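PDB 5HWK: glutathione-specific gamma-glutamylcyclotransferase from Saccharomyces cerevisiae S288c, which cleaves glutathione, but not other gamma-glutamyl peptides, into 5-oxo-L-proline and a cysteinylglycine dipeptide. Local coordinates for residues Arg38-Ser43 and Glu168-Pro173; Arg27-Ile32 and Glu129-His134; Pro53-Thr58 and Lys181-Ser186; Ser22-Arg27 and Val95-Pro100. All coordinates share one frame; numbering follows the deposited sequence.

Contact 1. Residues Arg38-Ser43 and Glu168-Pro173. With PO4 (phosphate ion), chain D.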
loop_
_atom_site.group_PDB
_atom_site.type_symbol
_atom_site.label_atom_id
_atom_site.label_comp_id
_atom_site.label_asym_id
_atom_site.label_seq_id
_atom_site.Cartn_x
_atom_site.Cartn_y
_atom_site.Cartn_z
ATOM N N ARG A 38 2.375 5.538 2.273
ATOM C CA ARG A 38 2.638 6.411 3.412
ATOM C C ARG A 38 1.509 6.232 4.411
ATOM O O ARG A 38 0.361 5.977 4.045
ATOM C CB ARG A 38 2.682 7.904 2.974
ATOM C CG ARG A 38 3.911 8.305 2.141
ATOM C CD ARG A 38 5.166 8.206 2.974
ATOM N NE ARG A 38 6.395 8.624 2.306
ATOM C CZ ARG A 38 7.190 7.821 1.603
ATOM N NH1 ARG A 38 6.849 6.547 1.382
ATOM N NH2 ARG A 38 8.321 8.310 1.092
ATOM N N PHE A 39 1.823 6.454 5.695
ATOM C CA PHE A 39 0.794 6.357 6.739
ATOM C C PHE A 39 0.126 7.727 6.920
ATOM O O PHE A 39 0.189 8.385 7.966
ATOM C CB PHE A 39 1.382 5.833 8.045
ATOM C CG PHE A 39 1.450 4.321 8.148
ATOM C CD1 PHE A 39 1.968 3.550 7.127
ATOM C CD2 PHE A 39 1.028 3.689 9.319
ATOM C CE1 PHE A 39 2.051 2.169 7.250
ATOM C CE2 PHE A 39 1.133 2.344 9.472
ATOM C CZ PHE A 39 1.619 1.569 8.439
ATOM N N TRP A 40 -0.474 8.185 5.814
ATOM C CA TRP A 40 -1.071 9.506 5.658
ATOM C C TRP A 40 -2.585 9.469 5.575
ATOM O O TRP A 40 -3.198 10.440 5.095
ATOM C CB TRP A 40 -0.462 10.229 4.470
ATOM C CG TRP A 40 0.970 10.586 4.660
ATOM C CD1 TRP A 40 1.727 10.449 5.808
ATOM C CD2 TRP A 40 1.806 11.223 3.698
ATOM N NE1 TRP A 40 2.999 10.922 5.579
ATOM C CE2 TRP A 40 3.074 11.405 4.293
ATOM C CE3 TRP A 40 1.622 11.612 2.369
ATOM C CZ2 TRP A 40 4.150 11.964 3.601
ATOM C CZ3 TRP A 40 2.699 12.176 1.683
ATOM C CH2 TRP A 40 3.937 12.348 2.306
ATOM N N GLN A 41 -3.206 8.386 6.047
ATOM C CA GLN A 41 -4.645 8.258 6.125
ATOM C C GLN A 41 -5.021 8.117 7.600
ATOM O O GLN A 41 -4.388 7.366 8.341
ATOM C CB GLN A 41 -5.099 7.058 5.304
ATOM C CG GLN A 41 -6.589 6.857 5.271
ATOM C CD GLN A 41 -7.253 7.732 4.210
ATOM O OE1 GLN A 41 -6.626 8.637 3.641
ATOM N NE2 GLN A 41 -8.512 7.443 3.912
ATOM N N SER A 42 -5.964 8.916 8.077
ATOM C CA SER A 42 -6.356 8.736 9.474
ATOM C C SER A 42 -7.368 7.597 9.632
ATOM O O SER A 42 -8.082 7.254 8.691
ATOM C CB SER A 42 -6.955 10.017 9.999
ATOM O OG SER A 42 -8.099 10.255 9.268
ATOM N N SER A 43 -7.345 6.943 10.808
ATOM C CA SER A 43 -8.297 5.900 11.141
ATOM C C SER A 43 -9.068 6.350 12.379
ATOM O O SER A 43 -8.468 6.675 13.424
ATOM C CB SER A 43 -7.577 4.601 11.433
ATOM O OG SER A 43 -8.502 3.672 11.961
ATOM N N GLU A 168 -11.495 13.022 2.924
ATOM C CA GLU A 168 -11.633 13.681 4.232
ATOM C C GLU A 168 -10.616 13.189 5.253
ATOM O O GLU A 168 -10.280 13.940 6.170
ATOM C CB GLU A 168 -13.058 13.466 4.784
ATOM C CG GLU A 168 -13.490 11.988 4.936
ATOM N N ALA A 169 -10.146 11.929 5.153
ATOM C CA ALA A 169 -9.267 11.338 6.148
ATOM C C ALA A 169 -7.793 11.500 5.779
ATOM O O ALA A 169 -6.928 11.032 6.510
ATOM C CB ALA A 169 -9.654 9.870 6.368
ATOM N N PHE A 170 -7.475 12.157 4.669
ATOM C CA PHE A 170 -6.072 12.274 4.284
ATOM C C PHE A 170 -5.404 13.303 5.169
ATOM O O PHE A 170 -5.915 14.402 5.347
ATOM C CB PHE A 170 -5.962 12.696 2.810
ATOM C CG PHE A 170 -4.580 12.618 2.231
ATOM C CD1 PHE A 170 -4.072 11.402 1.787
ATOM C CD2 PHE A 170 -3.799 13.746 2.096
ATOM C CE1 PHE A 170 -2.781 11.309 1.187
ATOM C CE2 PHE A 170 -2.512 13.683 1.509
ATOM C CZ PHE A 170 -2.009 12.468 1.052
ATOM N N VAL A 171 -4.239 12.968 5.690
ATOM C CA VAL A 171 -3.545 13.866 6.612
ATOM C C VAL A 171 -2.161 14.236 6.104
ATOM O O VAL A 171 -1.413 14.906 6.813
ATOM C CB VAL A 171 -3.465 13.302 8.049
ATOM C CG1 VAL A 171 -4.802 13.233 8.683
ATOM C CG2 VAL A 171 -2.967 11.925 8.042
ATOM N N GLY A 172 -1.784 13.789 4.904
ATOM C CA GLY A 172 -0.437 14.046 4.421
ATOM C C GLY A 172 -0.353 15.464 3.886
ATOM O O GLY A 172 -1.374 16.154 3.685
ATOM N N PRO A 173 0.886 15.950 3.635
ATOM C CA PRO A 173 2.133 15.292 4.003
ATOM C C PRO A 173 2.352 15.448 5.507
ATOM O O PRO A 173 1.877 16.395 6.145
ATOM C CB PRO A 173 3.180 16.075 3.216
ATOM C CG PRO A 173 2.617 17.453 3.156
ATOM C CD PRO A 173 1.119 17.296 3.063
HETATM P P PO4 D . -11.102 3.979 9.578
HETATM O O1 PO4 D . -11.381 5.456 9.839
HETATM O O2 PO4 D . -12.176 3.383 8.694
HETATM O O3 PO4 D . -10.877 3.231 10.901
HETATM O O4 PO4 D . -9.739 3.900 8.805
#
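The indole of Trp40 carries Gly172 and Pro173 on one face, while CB of Arg38, two residues earlier in the chain, lies against the opposite face. Pro173 CA sits 3.7 Å from the centroid of the six-membered ring and only 5° off its normal, a CH-pi contact at a residue that follows a cis peptide bond. At the edge, Phe170 CZ approaches Trp40 CE3 to 4.0 Å, the two side chains lying side by side. An alanine in place of Trp40 would probably leave Gly172, Pro173 and the Phe170 ring without their aromatic partner and open a gap beside Arg38. Two backbone bonds join the segments next to the indole: Val171 N gives a nearly straight bond of 2.8 Å to Trp40 O, and Ser42 N reaches Ala169 O at 2.8 Å. Ser42 OG adds a second bond to Ala169 O at 3.1 Å, in the carbonyl plane and on a lone pair. The amide of Gln41 lies against Ala169, its OE1 taking a bond from Asn167. Ser43 OG donates to a phosphate ion, probably from the crystallisation liquor. Apolar packing on Gly172 and Pro173 and two Ser42 bonds to Ala169 O thus hold the loop against 40-42.

Contact 2. Residues Arg27-Ile32 and Glu129-His134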
loop_
_atom_site.group_PDB
_atom_site.type_symbol
_atom_site.label_atom_id
_atom_site.label_comp_id
_atom_site.label_asym_id
_atom_site.label_seq_id
_atom_site.Cartn_x
_atom_site.Cartn_y
_atom_site.Cartn_z
ATOM N N ARG A 27 -1.906 -15.470 -4.839
ATOM C CA ARG A 27 -1.397 -14.405 -3.958
ATOM C C ARG A 27 0.077 -14.282 -4.312
ATOM O O ARG A 27 0.871 -15.162 -3.965
ATOM C CB ARG A 27 -1.567 -14.763 -2.476
ATOM C CG ARG A 27 -0.991 -13.729 -1.585
ATOM C CD ARG A 27 -1.102 -14.138 -0.090
ATOM N NE ARG A 27 -0.700 -13.079 0.842
ATOM C CZ ARG A 27 0.549 -12.911 1.261
ATOM N NH1 ARG A 27 1.507 -13.720 0.817
ATOM N NH2 ARG A 27 0.828 -11.943 2.156
ATOM N N ILE A 28 0.441 -13.236 -5.036
ATOM C CA ILE A 28 1.783 -13.094 -5.595
ATOM C C ILE A 28 2.480 -11.936 -4.889
ATOM O O ILE A 28 2.008 -10.797 -4.994
ATOM C CB ILE A 28 1.720 -12.809 -7.105
ATOM C CG1 ILE A 28 0.980 -13.931 -7.854
ATOM C CG2 ILE A 28 3.129 -12.524 -7.633
ATOM C CD1 ILE A 28 0.832 -13.649 -9.313
ATOM N N PRO A 29 3.605 -12.167 -4.193
ATOM C CA PRO A 29 4.371 -11.051 -3.620
ATOM C C PRO A 29 4.804 -10.142 -4.751
ATOM O O PRO A 29 5.169 -10.607 -5.831
ATOM C CB PRO A 29 5.583 -11.742 -2.988
ATOM C CG PRO A 29 5.210 -13.150 -2.841
ATOM C CD PRO A 29 4.265 -13.461 -3.944
ATOM N N ALA A 30 4.738 -8.840 -4.525
ATOM C CA ALA A 30 4.908 -7.932 -5.648
ATOM C C ALA A 30 5.686 -6.701 -5.252
ATOM O O ALA A 30 5.420 -6.090 -4.206
ATOM C CB ALA A 30 3.555 -7.464 -6.198
ATOM N N ILE A 31 6.617 -6.322 -6.125
ATOM C CA ILE A 31 7.159 -4.978 -6.161
ATOM C C ILE A 31 6.215 -4.182 -7.050
ATOM O O ILE A 31 6.144 -4.430 -8.260
ATOM C CB ILE A 31 8.589 -4.985 -6.708
ATOM C CG1 ILE A 31 9.492 -5.921 -5.882
ATOM C CG2 ILE A 31 9.133 -3.563 -6.822
ATOM C CD1 ILE A 31 10.893 -6.068 -6.477
ATOM N N ILE A 32 5.457 -3.272 -6.458
ATOM C CA ILE A 32 4.478 -2.464 -7.176
ATOM C C ILE A 32 5.162 -1.164 -7.564
ATOM O O ILE A 32 5.617 -0.416 -6.694
ATOM C CB ILE A 32 3.260 -2.190 -6.279
ATOM C CG1 ILE A 32 2.672 -3.496 -5.721
ATOM C CG2 ILE A 32 2.208 -1.392 -7.025
ATOM C CD1 ILE A 32 1.735 -3.267 -4.516
ATOM N N GLU A 129 6.809 -6.550 -10.331
ATOM C CA GLU A 129 7.849 -7.562 -10.355
ATOM C C GLU A 129 7.647 -8.459 -9.143
ATOM O O GLU A 129 7.016 -8.067 -8.158
ATOM C CB GLU A 129 9.259 -6.968 -10.241
ATOM C CG GLU A 129 9.676 -5.967 -11.297
ATOM C CD GLU A 129 10.892 -5.172 -10.847
ATOM O OE1 GLU A 129 10.721 -4.147 -10.138
ATOM O OE2 GLU A 129 12.021 -5.591 -11.176
ATOM N N THR A 130 8.222 -9.654 -9.211
ATOM C CA THR A 130 8.114 -10.607 -8.122
ATOM C C THR A 130 9.406 -11.407 -8.000
ATOM O O THR A 130 10.370 -11.198 -8.744
ATOM C CB THR A 130 6.878 -11.491 -8.289
ATOM O OG1 THR A 130 6.691 -12.268 -7.097
ATOM C CG2 THR A 130 7.058 -12.410 -9.466
ATOM N N ASN A 131 9.428 -12.332 -7.043
ATOM C CA ASN A 131 10.622 -13.129 -6.811
ATOM C C ASN A 131 10.704 -14.284 -7.806
ATOM O O ASN A 131 9.796 -14.522 -8.606
ATOM C CB ASN A 131 10.706 -13.613 -5.356
ATOM C CG ASN A 131 9.473 -14.394 -4.905
ATOM O OD1 ASN A 131 8.819 -15.077 -5.694
ATOM N ND2 ASN A 131 9.164 -14.305 -3.610
ATOM N N ARG A 132 11.833 -14.993 -7.764
ATOM C CA ARG A 132 12.017 -16.123 -8.668
ATOM C C ARG A 132 10.931 -17.167 -8.461
ATOM O O ARG A 132 10.424 -17.748 -9.426
ATOM N N GLU A 133 10.522 -17.373 -7.205
ATOM C CA GLU A 133 9.538 -18.403 -6.904
ATOM C C GLU A 133 8.218 -18.162 -7.627
ATOM O O GLU A 133 7.515 -19.127 -7.952
ATOM C CB GLU A 133 9.327 -18.515 -5.392
ATOM N N HIS A 134 7.875 -16.896 -7.913
ATOM C CA HIS A 134 6.588 -16.557 -8.511
ATOM C C HIS A 134 6.680 -15.957 -9.911
ATOM O O HIS A 134 5.645 -15.609 -10.475
ATOM C CB HIS A 134 5.798 -15.594 -7.608
ATOM C CG HIS A 134 5.403 -16.176 -6.284
ATOM N ND1 HIS A 134 6.248 -16.183 -5.195
ATOM C CD2 HIS A 134 4.244 -16.740 -5.866
ATOM C CE1 HIS A 134 5.628 -16.732 -4.165
ATOM N NE2 HIS A 134 4.409 -17.074 -4.545
HETATM O O HOH W 1 1.349 -18.211 -4.089
#
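His134 has CG anti to the carbonyl carbon (chi1 -64°), and a chi2 of 84° turns one ring face to Pro29; Thr130 holds OG1 anti to the backbone N (chi1 -171°), directed at the carbonyl of Pro29. The proline crosses the imidazole at about a right angle, and its CD lies 3.5 Å from the ring centroid, over the centre of one face, in a CH-pi contact. The ring's rotation is fixed from its own loop: His134 ND1 donates to Asn131 OD1 at 2.8 Å, in the ring plane and on a lone pair of the amide oxygen. At the other ring nitrogen, a water bonded to His134 NE2 at 3.3 Å donates to Arg27 O and so links the ring to the strand.

Thr130 OG1 donates to Pro29 O over a short 2.6 Å, while Ile28 CG2 packs on the same hydroxyl at 3.6 Å. Farther along, Ile31 and Glu129 form an antiparallel hydrogen-bonded pair: Ile31 N meets Glu129 O at 2.7 Å, and Glu129 N returns a bond of 3.0 Å to Ile31 O. Their side chains cross on the same face of the sheet, where Glu129 OE1 is engaged by His33.

The last residue of strand 119-129 therefore pairs regularly with strand 26-33, after which the loop leaves the sheet but stays attached through side chains. Pro29 has no N-H to give the loop; what joins it to the loop is its carbonyl, which accepts from Thr130 OG1, and its ring carbons, laid over a histidine that an asparagine keeps in place.

Contact 3. Residues Pro53-Thr58 and Lys181-Ser186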
loop_
_atom_site.group_PDB
_atom_site.type_symbol
_atom_site.label_atom_id
_atom_site.label_comp_id
_atom_site.label_asym_id
_atom_site.label_seq_id
_atom_site.Cartn_x
_atom_site.Cartn_y
_atom_site.Cartn_z
ATOM N N PRO A 53 -7.722 10.317 16.186
ATOM C CA PRO A 53 -7.520 9.376 15.081
ATOM C C PRO A 53 -6.132 8.761 15.084
ATOM O O PRO A 53 -5.144 9.330 15.561
ATOM C CB PRO A 53 -7.704 10.254 13.842
ATOM C CG PRO A 53 -8.596 11.453 14.331
ATOM C CD PRO A 53 -8.064 11.691 15.741
ATOM N N GLY A 54 -6.054 7.588 14.495
ATOM C CA GLY A 54 -4.777 6.952 14.246
ATOM C C GLY A 54 -4.271 7.219 12.825
ATOM O O GLY A 54 -4.792 8.071 12.098
ATOM N N ARG A 55 -3.284 6.436 12.409
ATOM C CA ARG A 55 -2.652 6.557 11.105
ATOM C C ARG A 55 -2.554 5.193 10.462
ATOM O O ARG A 55 -1.965 4.265 11.033
ATOM C CB ARG A 55 -1.254 7.157 11.155
ATOM C CG ARG A 55 -1.185 8.509 11.734
ATOM C CD ARG A 55 -1.669 9.501 10.684
ATOM N NE ARG A 55 -1.506 10.904 11.097
ATOM C CZ ARG A 55 -2.446 11.563 11.741
ATOM N NH1 ARG A 55 -3.581 10.995 12.094
ATOM N NH2 ARG A 55 -2.241 12.834 12.041
ATOM N N VAL A 56 -3.053 5.072 9.221
ATOM C CA VAL A 56 -3.021 3.810 8.488
ATOM C C VAL A 56 -2.532 4.105 7.072
ATOM O O VAL A 56 -2.286 5.251 6.705
ATOM C CB VAL A 56 -4.400 3.114 8.530
ATOM C CG1 VAL A 56 -4.705 2.629 9.946
ATOM C CG2 VAL A 56 -5.494 4.002 7.999
ATOM N N ALA A 57 -2.308 3.038 6.305
ATOM C CA ALA A 57 -1.591 3.182 5.038
ATOM C C ALA A 57 -2.484 3.637 3.886
ATOM O O ALA A 57 -3.637 3.202 3.750
ATOM C CB ALA A 57 -0.979 1.841 4.659
ATOM N N THR A 58 -1.919 4.468 3.027
ATOM C CA THR A 58 -2.516 4.749 1.713
ATOM C C THR A 58 -1.400 4.734 0.693
ATOM O O THR A 58 -0.239 4.716 1.033
ATOM C CB THR A 58 -3.329 6.067 1.773
ATOM O OG1 THR A 58 -4.001 6.231 0.528
ATOM C CG2 THR A 58 -2.452 7.267 1.994
ATOM N N LYS A 181 4.459 10.089 16.408
ATOM C CA LYS A 181 3.871 10.556 17.666
ATOM C C LYS A 181 2.428 10.094 17.762
ATOM O O LYS A 181 1.957 9.699 18.828
ATOM C CB LYS A 181 3.933 12.085 17.735
ATOM C CG LYS A 181 5.298 12.605 18.098
ATOM N N VAL A 182 1.698 10.132 16.652
ATOM C CA VAL A 182 0.325 9.619 16.668
ATOM C C VAL A 182 0.294 8.094 16.814
ATOM O O VAL A 182 -0.427 7.542 17.667
ATOM C CB VAL A 182 -0.418 10.075 15.401
ATOM C CG1 VAL A 182 -1.791 9.434 15.390
ATOM C CG2 VAL A 182 -0.469 11.628 15.350
ATOM N N ILE A 183 1.082 7.385 16.007
ATOM C CA ILE A 183 1.014 5.929 16.048
ATOM C C ILE A 183 1.342 5.402 17.440
ATOM O O ILE A 183 0.741 4.423 17.900
ATOM C CB ILE A 183 1.917 5.306 14.971
ATOM C CG1 ILE A 183 1.345 5.645 13.584
ATOM C CG2 ILE A 183 1.986 3.762 15.142
ATOM C CD1 ILE A 183 2.280 5.161 12.517
ATOM N N ALA A 184 2.243 6.068 18.150
ATOM C CA ALA A 184 2.725 5.548 19.419
ATOM C C ALA A 184 1.664 5.622 20.503
ATOM O O ALA A 184 1.775 4.903 21.496
ATOM C CB ALA A 184 3.925 6.376 19.851
ATOM N N VAL A 185 0.663 6.491 20.370
ATOM C CA VAL A 185 -0.357 6.663 21.414
ATOM C C VAL A 185 -1.752 6.191 21.025
ATOM O O VAL A 185 -2.615 6.058 21.903
ATOM C CB VAL A 185 -0.412 8.115 21.935
ATOM C CG1 VAL A 185 0.948 8.513 22.531
ATOM C CG2 VAL A 185 -0.933 9.061 20.849
ATOM N N SER A 186 -2.020 5.955 19.756
ATOM C CA SER A 186 -3.395 5.750 19.343
ATOM C C SER A 186 -3.805 4.281 19.449
ATOM O O SER A 186 -2.974 3.357 19.427
ATOM C CB SER A 186 -3.608 6.256 17.903
ATOM O OG SER A 186 -3.399 7.673 17.780
#
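Arg55 and Val182 carry this contact, with Ile183 filling in beside them. The arginine leaves strand 54-58 toward the helix and bends at chi2 (-77°), which turns CD aside while its CG lies against Val182 CG1 at 3.8 Å. The two side chains cross at about a right angle, and the branches of the valine divide the work. CG1 touches the aliphatic part of the arginine and also meets Pro53 O at 3.4 Å; CG2 lies 3.9 Å above one face of the guanidinium, offset toward its rim. Ile183 adds its CG1, 3.9 Å from Arg55 CB.

The guanidinium is held by polar partners as well. NH1 bonds back to Gly54 O at 3.2 Å, coming from well above the carbonyl plane, and NE forms a salt bridge with Glu174. An alanine in place of Arg55 would probably leave Glu174 without its charged mate and open a gap beside Val182. At the C-terminal end of the segment, Ser186, in the conformer described, packs its CB against Gly54 CA at 3.9 Å.

Strand 54-58 and helix 181-185 run at 106° to each other, their axes 7.3 Å apart at the closest. The helix crosses a strand that lies between strands 35-40 and 42-43 in the three-stranded sheet. Ile183 also reaches Phe39 of that sheet and touches Leu224 and Val228 of helix 219-232, while Asn193, at the start of helix 193-205, bonds to Arg55 N and touches Ser186.

Contact 4. Residues Ser22-Arg27 and Val95-Pro100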
loop_
_atom_site.group_PDB
_atom_site.type_symbol
_atom_site.label_atom_id
_atom_site.label_comp_id
_atom_site.label_asym_id
_atom_site.label_seq_id
_atom_site.Cartn_x
_atom_site.Cartn_y
_atom_site.Cartn_z
ATOM N N SER A 22 -11.358 -13.019 0.911
ATOM C CA SER A 22 -11.867 -14.369 0.755
ATOM C C SER A 22 -11.729 -14.823 -0.681
ATOM O O SER A 22 -11.823 -14.037 -1.626
ATOM C CB SER A 22 -13.357 -14.418 1.104
ATOM O OG SER A 22 -13.618 -13.741 2.313
ATOM N N HIS A 23 -11.509 -16.109 -0.834
ATOM C CA HIS A 23 -11.670 -16.805 -2.102
ATOM C C HIS A 23 -10.606 -16.473 -3.140
ATOM O O HIS A 23 -10.798 -16.773 -4.335
ATOM C CB HIS A 23 -13.081 -16.626 -2.672
ATOM C CG HIS A 23 -14.117 -17.351 -1.893
ATOM N ND1 HIS A 23 -15.094 -16.708 -1.163
ATOM C CD2 HIS A 23 -14.305 -18.674 -1.691
ATOM C CE1 HIS A 23 -15.851 -17.607 -0.563
ATOM N NE2 HIS A 23 -15.392 -18.809 -0.865
ATOM N N TYR A 24 -9.484 -15.870 -2.748
ATOM C CA TYR A 24 -8.437 -15.649 -3.733
ATOM C C TYR A 24 -7.901 -16.993 -4.215
ATOM O O TYR A 24 -7.857 -17.980 -3.462
ATOM C CB TYR A 24 -7.307 -14.800 -3.155
ATOM C CG TYR A 24 -6.449 -15.468 -2.117
ATOM C CD1 TYR A 24 -5.391 -16.296 -2.504
ATOM C CD2 TYR A 24 -6.653 -15.228 -0.753
ATOM C CE1 TYR A 24 -4.578 -16.923 -1.563
ATOM C CE2 TYR A 24 -5.860 -15.848 0.194
ATOM C CZ TYR A 24 -4.807 -16.668 -0.218
ATOM O OH TYR A 24 -3.983 -17.264 0.709
ATOM N N THR A 25 -7.462 -17.025 -5.467
ATOM C CA THR A 25 -6.809 -18.235 -5.974
ATOM C C THR A 25 -5.348 -18.055 -6.350
ATOM O O THR A 25 -4.684 -19.063 -6.665
ATOM C CB THR A 25 -7.546 -18.826 -7.176
ATOM O OG1 THR A 25 -7.540 -17.845 -8.193
ATOM C CG2 THR A 25 -8.989 -19.191 -6.832
ATOM N N HIS A 26 -4.831 -16.827 -6.336
ATOM C CA HIS A 26 -3.406 -16.537 -6.402
ATOM C C HIS A 26 -3.107 -15.418 -5.416
ATOM O O HIS A 26 -3.931 -14.501 -5.228
ATOM C CB HIS A 26 -2.996 -16.012 -7.790
ATOM C CG HIS A 26 -3.254 -16.973 -8.903
ATOM N ND1 HIS A 26 -2.316 -17.878 -9.334
ATOM C CD2 HIS A 26 -4.355 -17.177 -9.650
ATOM C CE1 HIS A 26 -2.819 -18.585 -10.332
ATOM N NE2 HIS A 26 -4.062 -18.185 -10.540
ATOM N N ARG A 27 -1.906 -15.470 -4.839
ATOM C CA ARG A 27 -1.397 -14.405 -3.958
ATOM C C ARG A 27 0.077 -14.282 -4.312
ATOM O O ARG A 27 0.871 -15.162 -3.965
ATOM C CB ARG A 27 -1.567 -14.763 -2.476
ATOM C CG ARG A 27 -0.991 -13.729 -1.585
ATOM C CD ARG A 27 -1.102 -14.138 -0.090
ATOM N NE ARG A 27 -0.700 -13.079 0.842
ATOM C CZ ARG A 27 0.549 -12.911 1.261
ATOM N NH1 ARG A 27 1.507 -13.720 0.817
ATOM N NH2 ARG A 27 0.828 -11.943 2.156
ATOM N N VAL A 95 1.395 -7.190 -2.292
ATOM C CA VAL A 95 0.983 -8.424 -2.950
ATOM C C VAL A 95 -0.071 -8.086 -3.990
ATOM O O VAL A 95 -0.618 -6.984 -4.040
ATOM C CB VAL A 95 0.414 -9.493 -1.977
ATOM C CG1 VAL A 95 1.446 -9.930 -0.954
ATOM C CG2 VAL A 95 -0.877 -9.014 -1.312
ATOM N N VAL A 96 -0.376 -9.075 -4.811
ATOM C CA VAL A 96 -1.512 -9.012 -5.713
ATOM C C VAL A 96 -2.268 -10.335 -5.630
ATOM O O VAL A 96 -1.660 -11.416 -5.651
ATOM C CB VAL A 96 -1.114 -8.558 -7.126
ATOM C CG1 VAL A 96 -0.362 -9.621 -7.842
ATOM C CG2 VAL A 96 -2.360 -8.150 -7.912
ATOM N N TYR A 97 -3.582 -10.242 -5.463
ATOM C CA TYR A 97 -4.463 -11.396 -5.340
ATOM C C TYR A 97 -5.272 -11.527 -6.601
ATOM O O TYR A 97 -5.649 -10.534 -7.209
ATOM C CB TYR A 97 -5.487 -11.129 -4.222
ATOM C CG TYR A 97 -4.886 -11.142 -2.847
ATOM C CD1 TYR A 97 -4.594 -12.354 -2.230
ATOM C CD2 TYR A 97 -4.584 -9.959 -2.151
ATOM C CE1 TYR A 97 -4.043 -12.405 -0.990
ATOM C CE2 TYR A 97 -4.016 -10.001 -0.876
ATOM C CZ TYR A 97 -3.771 -11.232 -0.310
ATOM O OH TYR A 97 -3.205 -11.300 0.933
ATOM N N TYR A 98 -5.579 -12.764 -6.979
ATOM C CA TYR A 98 -6.569 -12.978 -8.029
ATOM C C TYR A 98 -7.851 -13.495 -7.409
ATOM O O TYR A 98 -7.835 -14.456 -6.621
ATOM C CB TYR A 98 -6.097 -14.020 -9.037
ATOM C CG TYR A 98 -7.090 -14.249 -10.184
ATOM C CD1 TYR A 98 -7.283 -13.286 -11.170
ATOM C CD2 TYR A 98 -7.884 -15.393 -10.228
ATOM C CE1 TYR A 98 -8.175 -13.478 -12.203
ATOM C CE2 TYR A 98 -8.763 -15.612 -11.285
ATOM C CZ TYR A 98 -8.895 -14.652 -12.252
ATOM O OH TYR A 98 -9.786 -14.810 -13.287
ATOM N N ILE A 99 -8.952 -12.873 -7.782
ATOM C CA ILE A 99 -10.292 -13.229 -7.331
ATOM C C ILE A 99 -11.045 -13.762 -8.540
ATOM O O ILE A 99 -11.248 -13.022 -9.505
ATOM C CB ILE A 99 -11.024 -12.017 -6.722
ATOM C CG1 ILE A 99 -10.144 -11.236 -5.719
ATOM C CG2 ILE A 99 -12.386 -12.442 -6.153
ATOM C CD1 ILE A 99 -9.666 -12.036 -4.557
ATOM N N PRO A 100 -11.477 -15.015 -8.532
ATOM C CA PRO A 100 -12.185 -15.585 -9.713
ATOM C C PRO A 100 -13.501 -14.880 -9.972
ATOM O O PRO A 100 -14.048 -14.195 -9.084
ATOM C CB PRO A 100 -12.415 -17.054 -9.331
ATOM C CG PRO A 100 -12.139 -17.146 -7.836
ATOM C CD PRO A 100 -11.263 -15.981 -7.441
#
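Tyr24 and Tyr97 meet obliquely, their planes at 54°, where the chain enters strand 26-33 and pairs antiparallel with strand 91-99 in the six-stranded sheet. Tyr97 CD1 lies over one face of the Tyr24 ring, 3.6 Å from Tyr24 CG. On one face of the sheet Arg27 and Tyr97 run side by side, pointing the same way. The arginine is extended from CG to NE, which sets its methylene groups beside the tyrosine, with Arg27 CG 3.4 Å from Tyr97 CE1. Val95 CG1, in the conformer described, sits over the centre of the guanidinium, 3.7 Å above its plane. Tyr97 OH also bonds to Leu16 O, and Arg27 NH2 to Ile17 O, both in helix 15-18 beside residues that probably bind substrate.

His26 and Tyr98 occupy the other face, likewise side by side; Tyr98 CB approaches the imidazole edge, and His26 ND1 bonds to Glu137. Thr25 OG1 lies at the edge of the Tyr98 ring, in its plane, 3.2 Å from CD2. A backbone bond joins Thr25 N to Tyr98 O at 2.8 Å. On the tyrosine-arginine face, Arg27 NE donates to Tyr97 OH at 3.1 Å, with the hydroxyl near the guanidinium plane.

From the N terminus, 22-27 and 27-32 lie in succession and share Arg27; 38-43 and 53-58 follow. Contact 4 closes the first loop at 95-100, contact 2 the next at 129-134, contact 1 returns at 168-173 and contact 3 at 181-186. The segments alternate throughout, so every pair of contacts crosses. Contact 4 ties strand 26-33 to strand 91-99, and contact 2 ties it to the end of strand 119-129, all in the six-stranded sheet; Ile28 N meets Val96 O between them. Contacts 1 and 3, on the opposite side of the chain's centre, anchor the 168-173 loop and helix 176-185 on the three-stranded sheet; the centres of contacts 1 and 4 are about 27 Å apart.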